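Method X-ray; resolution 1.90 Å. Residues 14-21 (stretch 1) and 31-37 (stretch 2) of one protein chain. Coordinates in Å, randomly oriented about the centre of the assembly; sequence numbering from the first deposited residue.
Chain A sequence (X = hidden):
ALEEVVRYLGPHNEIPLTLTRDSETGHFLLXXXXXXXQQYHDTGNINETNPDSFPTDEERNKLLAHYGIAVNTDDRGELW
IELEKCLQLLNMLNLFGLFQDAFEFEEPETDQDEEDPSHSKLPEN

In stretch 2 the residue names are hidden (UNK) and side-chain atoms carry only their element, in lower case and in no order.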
ATOM      1  N   GLU A  14      13.308 -17.711   5.292  1.00 26.77           N
ATOM      2  CA  GLU A  14      14.454 -17.965   4.420  1.00 27.99           C
ATOM      3  C   GLU A  14      14.464 -17.083   3.154  1.00 26.90           C
ATOM      4  O   GLU A  14      15.453 -17.055   2.410  1.00 25.07           O
ATOM      5  CB  GLU A  14      14.507 -19.458   4.053  1.00 31.98           C
ATOM      6  CG  GLU A  14      13.468 -19.917   3.004  1.00 36.41           C
ATOM      7  CD  GLU A  14      12.135 -20.394   3.596  1.00 41.93           C
ATOM      8  OE1 GLU A  14      11.578 -19.732   4.492  1.00 29.56           O
ATOM      9  OE2 GLU A  14      11.632 -21.436   3.137  1.00 59.18           O
ATOM     10  N   ILE A  15      13.372 -16.361   2.913  1.00 19.75           N
ATOM     11  CA  ILE A  15      13.260 -15.533   1.712  1.00 18.84           C
ATOM     12  C   ILE A  15      13.388 -14.056   2.045  1.00 21.48           C
ATOM     13  O   ILE A  15      12.512 -13.485   2.691  1.00 23.18           O
ATOM     14  CB  ILE A  15      11.900 -15.730   1.004  1.00 22.63           C
ATOM     15  CG1 ILE A  15      11.625 -17.207   0.740  1.00 24.86           C
ATOM     16  CG2 ILE A  15      11.864 -14.945  -0.301  1.00 20.98           C
ATOM     17  CD1 ILE A  15      10.144 -17.510   0.579  1.00 28.51           C
ATOM     18  N   PRO A  16      14.481 -13.419   1.600  1.00 22.27           N
ATOM     19  CA  PRO A  16      14.659 -11.993   1.884  1.00 20.05           C
ATOM     20  C   PRO A  16      14.048 -11.083   0.824  1.00 20.57           C
ATOM     21  O   PRO A  16      14.099 -11.377  -0.372  1.00 23.07           O
ATOM     22  CB  PRO A  16      16.181 -11.837   1.846  1.00 28.37           C
ATOM     23  CG  PRO A  16      16.607 -12.821   0.790  1.00 28.25           C
ATOM     24  CD  PRO A  16      15.643 -13.993   0.892  1.00 25.13           C
ATOM     25  N   LEU A  17      13.473  -9.971   1.263  1.00 19.11           N
ATOM     26  CA  LEU A  17      13.205  -8.869   0.347  1.00 17.38           C
ATOM     27  C   LEU A  17      13.957  -7.652   0.866  1.00 20.54           C
ATOM     28  O   LEU A  17      13.702  -7.193   1.981  1.00 18.46           O
ATOM     29  CB  LEU A  17      11.704  -8.573   0.184  1.00 19.33           C
ATOM     30  CG  LEU A  17      11.455  -7.395  -0.784  1.00 20.72           C
ATOM     31  CD1 LEU A  17      12.172  -7.608  -2.150  1.00 18.25           C
ATOM     32  CD2 LEU A  17       9.957  -7.123  -0.984  1.00 23.85           C
ATOM     33  N   THR A  18      14.903  -7.157   0.067  1.00 19.18           N
ATOM     34  CA  THR A  18      15.690  -5.973   0.423  1.00 17.85           C
ATOM     35  C   THR A  18      15.248  -4.752  -0.391  1.00 17.98           C
ATOM     36  O   THR A  18      15.230  -4.790  -1.627  1.00 17.70           O
ATOM     37  CB  THR A  18      17.199  -6.208   0.188  1.00 21.40           C
ATOM     38  OG1 THR A  18      17.636  -7.324   0.972  1.00 20.19           O
ATOM     39  CG2 THR A  18      18.022  -4.974   0.583  1.00 17.33           C
ATOM     40  N   LEU A  19      14.875  -3.678   0.302  1.00 16.20           N
ATOM     41  CA  LEU A  19      14.662  -2.389  -0.356  1.00 14.78           C
ATOM     42  C   LEU A  19      15.943  -1.564  -0.236  1.00 15.46           C
ATOM     43  O   LEU A  19      16.374  -1.217   0.860  1.00 18.38           O
ATOM     44  CB  LEU A  19      13.481  -1.632   0.259  1.00 16.60           C
ATOM     45  CG  LEU A  19      12.157  -2.403   0.282  1.00 20.18           C
ATOM     46  CD1 LEU A  19      11.019  -1.532   0.848  1.00 21.06           C
ATOM     47  CD2 LEU A  19      11.797  -2.914  -1.119  1.00 20.72           C
ATOM     48  N   THR A  20      16.554  -1.275  -1.377  1.00 13.99           N
ATOM     49  CA  THR A  20      17.774  -0.478  -1.452  1.00 14.06           C
ATOM     50  C   THR A  20      17.447   0.810  -2.197  1.00 19.54           C
ATOM     51  O   THR A  20      17.107   0.769  -3.383  1.00 15.52           O
ATOM     52  CB  THR A  20      18.893  -1.252  -2.201  1.00 15.44           C
ATOM     53  OG1 THR A  20      19.190  -2.474  -1.502  1.00 17.31           O
ATOM     54  CG2 THR A  20      20.186  -0.410  -2.307  1.00 18.06           C
ATOM     55  N   ARG A  21      17.510   1.946  -1.498  1.00 17.32           N
ATOM     56  CA  ARG A  21      17.167   3.249  -2.085  1.00 15.71           C
ATOM     57  C   ARG A  21      18.416   4.121  -2.296  1.00 16.49           C
ATOM     58  O   ARG A  21      19.280   4.182  -1.426  1.00 18.15           O
ATOM     59  CB  ARG A  21      16.174   4.000  -1.171  1.00 17.61           C
ATOM     60  CG  ARG A  21      15.412   5.152  -1.867  1.00 20.08           C
ATOM     61  CD  ARG A  21      14.484   5.920  -0.898  1.00 21.30           C
ATOM     62  NE  ARG A  21      15.259   6.857  -0.092  1.00 28.64           N
ATOM     63  CZ  ARG A  21      15.326   8.168  -0.307  1.00 26.26           C
ATOM     64  NH1 ARG A  21      16.087   8.926   0.475  1.00 19.60           N
ATOM     65  NH2 ARG A  21      14.637   8.727  -1.295  1.00 25.19           N
ATOM     66  N   UNK A  31      16.818  -5.458  -8.794  1.00 13.25           N
ATOM     67  CA  UNK A  31      17.170  -6.883  -8.748  1.00 15.28           C
ATOM     68  C   UNK A  31      16.587  -7.619  -7.537  1.00 16.78           C
ATOM     69  O   UNK A  31      16.223  -8.798  -7.640  1.00 17.22           O
ATOM     70  n   UNK A  31      23.118  -7.506  -7.690  1.00 58.37           N
ATOM     71  c   UNK A  31      20.679  -7.385  -7.264  1.00 50.40           C
ATOM     72  c   UNK A  31      18.691  -7.095  -8.797  1.00 16.78           C
ATOM     73  c   UNK A  31      19.405  -6.596  -7.561  1.00 27.86           C
ATOM     74  c   UNK A  31      21.801  -7.035  -8.209  1.00 52.03           C
ATOM     75  N   UNK A  32      16.517  -6.939  -6.389  1.00 15.05           N
ATOM     76  CA  UNK A  32      16.001  -7.541  -5.152  1.00 19.09           C
ATOM     77  C   UNK A  32      14.566  -8.073  -5.249  1.00 17.54           C
ATOM     78  O   UNK A  32      14.181  -8.954  -4.489  1.00 16.05           O
ATOM     79  n   UNK A  32      19.334  -5.181  -2.952  1.00 19.60           N
ATOM     80  c   UNK A  32      17.993  -4.978  -3.186  1.00 16.62           C
ATOM     81  c   UNK A  32      16.075  -6.545  -3.978  1.00 16.35           C
ATOM     82  c   UNK A  32      19.624  -6.445  -3.200  1.00 23.48           C
ATOM     83  c   UNK A  32      17.474  -6.160  -3.594  1.00 20.64           C
ATOM     84  n   UNK A  32      18.519  -7.060  -3.588  1.00 22.13           N
ATOM     85  N   UNK A  33      13.782  -7.522  -6.170  1.00 15.36           N
ATOM     86  CA  UNK A  33      12.381  -7.906  -6.334  1.00 15.72           C
ATOM     87  C   UNK A  33      12.195  -9.141  -7.212  1.00 19.71           C
ATOM     88  O   UNK A  33      11.131  -9.763  -7.193  1.00 17.05           O
ATOM     89  c   UNK A  33      11.281  -5.606  -6.082  1.00 17.36           C
ATOM     90  c   UNK A  33      11.858  -3.442  -5.156  1.00 20.26           C
ATOM     91  c   UNK A  33      10.694  -3.446  -4.408  1.00 20.83           C
ATOM     92  c   UNK A  33       9.811  -4.517  -4.493  1.00 24.06           C
ATOM     93  c   UNK A  33      10.106  -5.589  -5.336  1.00 20.46           C
ATOM     94  c   UNK A  33      12.151  -4.521  -5.993  1.00 19.42           C
ATOM     95  c   UNK A  33      11.587  -6.761  -6.996  1.00 15.41           C
ATOM     96  N   UNK A  34      13.206  -9.495  -8.000  1.00 17.16           N
ATOM     97  CA  UNK A  34      12.978 -10.456  -9.091  1.00 15.98           C
ATOM     98  C   UNK A  34      12.622 -11.898  -8.684  1.00 19.46           C
ATOM     99  O   UNK A  34      11.714 -12.494  -9.279  1.00 17.75           O
ATOM    100  c   UNK A  34      13.067  -8.591 -11.521  1.00 20.47           C
ATOM    101  c   UNK A  34      15.529  -9.096 -11.724  1.00 18.77           C
ATOM    102  c   UNK A  34      14.324  -9.049 -10.777  1.00 15.16           C
ATOM    103  c   UNK A  34      14.121 -10.422 -10.118  1.00 14.59           C
ATOM    104  N   UNK A  35      13.337 -12.479  -7.699  1.00 18.19           N
ATOM    105  CA  UNK A  35      12.951 -13.848  -7.308  1.00 18.38           C
ATOM    106  C   UNK A  35      11.490 -13.979  -6.855  1.00 19.43           C
ATOM    107  O   UNK A  35      10.787 -14.905  -7.285  1.00 18.93           O
ATOM    108  c   UNK A  35      14.633 -12.077  -7.111  1.00 17.31           C
ATOM    109  c   UNK A  35      13.913 -14.167  -6.153  1.00 22.13           C
ATOM    110  c   UNK A  35      15.156 -13.377  -6.497  1.00 24.92           C
ATOM    111  N   UNK A  36      11.038 -13.062  -6.005  1.00 18.96           N
ATOM    112  CA  UNK A  36       9.657 -13.072  -5.534  1.00 18.84           C
ATOM    113  C   UNK A  36       8.669 -12.769  -6.657  1.00 19.41           C
ATOM    114  O   UNK A  36       7.600 -13.369  -6.734  1.00 19.55           O
ATOM    115  c   UNK A  36      10.269 -11.686  -1.948  1.00 23.55           C
ATOM    116  c   UNK A  36       9.467 -12.091  -4.350  1.00 22.54           C
ATOM    117  c   UNK A  36       7.993 -11.789  -4.118  1.00 22.47           C
ATOM    118  c   UNK A  36      10.098 -12.691  -3.080  1.00 23.00           C
ATOM    119  N   UNK A  37       9.028 -11.840  -7.534  1.00 16.16           N
ATOM    120  CA  UNK A  37       8.145 -11.486  -8.646  1.00 19.22           C
ATOM    121  C   UNK A  37       7.941 -12.650  -9.612  1.00 22.86           C
ATOM    122  O   UNK A  37       6.831 -12.866 -10.116  1.00 19.14           O
ATOM    123  c   UNK A  37       8.447  -8.413 -11.113  1.00 23.14           C
ATOM    124  c   UNK A  37       7.768  -9.634 -10.463  1.00 24.88           C
ATOM    125  c   UNK A  37       8.680 -10.250  -9.390  1.00 16.08           C
ATOM    126  c   UNK A  37       6.399  -9.241  -9.889  1.00 24.23           C
TER
HETATM  127  O   HOH W   1      15.630  -9.391  -2.104  1.00 27.16           O

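Position 31 carries four carbons in an unbranched row ending in a nitrogen. Its side chain makes no contact with stretch 1 and buries no area there. A linear four-carbon chain with a terminal nitrogen is lysine, so this is Lys31.

At position 32, one carbon leads to a five-membered ring of three carbons and two nitrogens. CA-to-CB points toward the strand, and CB of position 32 lies 3.1 Å from Thr18 O. Thr18 CB sits over one face of the ring, and Thr20 OG1 lies at the ring edge, near its plane and close to a ring nitrogen. The ring is the imidazole of histidine: His32. The CA atoms of Thr18 and His32, 5.8 Å apart, set the register between the stretches. Thr18 CB is 3.8 Å from the centroid of the His32 ring and 14° off the normal, a CH-pi contact. His32 NE2 donates a hydrogen bond to Thr20 OG1 over 3.1 Å; the 120° angle at the hydrogen makes this bond weak.

Position 33 has one carbon followed by a ring of six carbons with no heteroatom. CA-to-CB points sideways, yet the ring's end comes nearer to the strand, with Leu17 CD1 over one face and Leu19 CD2 at an oblique approach; hence Phe33. Phe33 CZ is 3.5 Å from Leu19 CD2, and Leu17 CD1 lies 4.3 Å from Phe33 CD1.

Position 34 shows four carbons forked at the second and is out of reach of stretch 1. The fork defines leucine, Leu34, whose N donates to Lys31 O at 3.1 Å.

At position 35, three carbons close a ring onto the backbone nitrogen. CA-to-CB points toward the strand, but the side chain makes no contact. The residue is Pro35.

Position 36 also has four carbons, here forked at the first with one arm two carbons long. The end carbon of that arm meets Ile15 CG2 and Leu17 CB: Ile36. Ile36 CD1 lies 4.0 Å from both Ile15 CG2 and Leu17 CB, joining two strand side chains in one apolar contact.

Position 37 repeats the fork at the second carbon, makes no contact with stretch 1, and is Leu37. Leu37 N donates to Phe33 O at 3.0 Å, a helical i to i-4 bond.

The contact buries 390 Å², summed over both sides, and combines apolar packing with a few polar links. His32 meets the two threonines, whereas Phe33 and Ile36 pack against Ile15, Leu17 and Leu19. A water bridges the backbones: its oxygen donates to Pro16 O at 3.0 Å and to His32 O at 2.8 Å, and accepts from Thr18 N at 3.2 Å.

Stretch 2, residues 31-37: KHFLPIL
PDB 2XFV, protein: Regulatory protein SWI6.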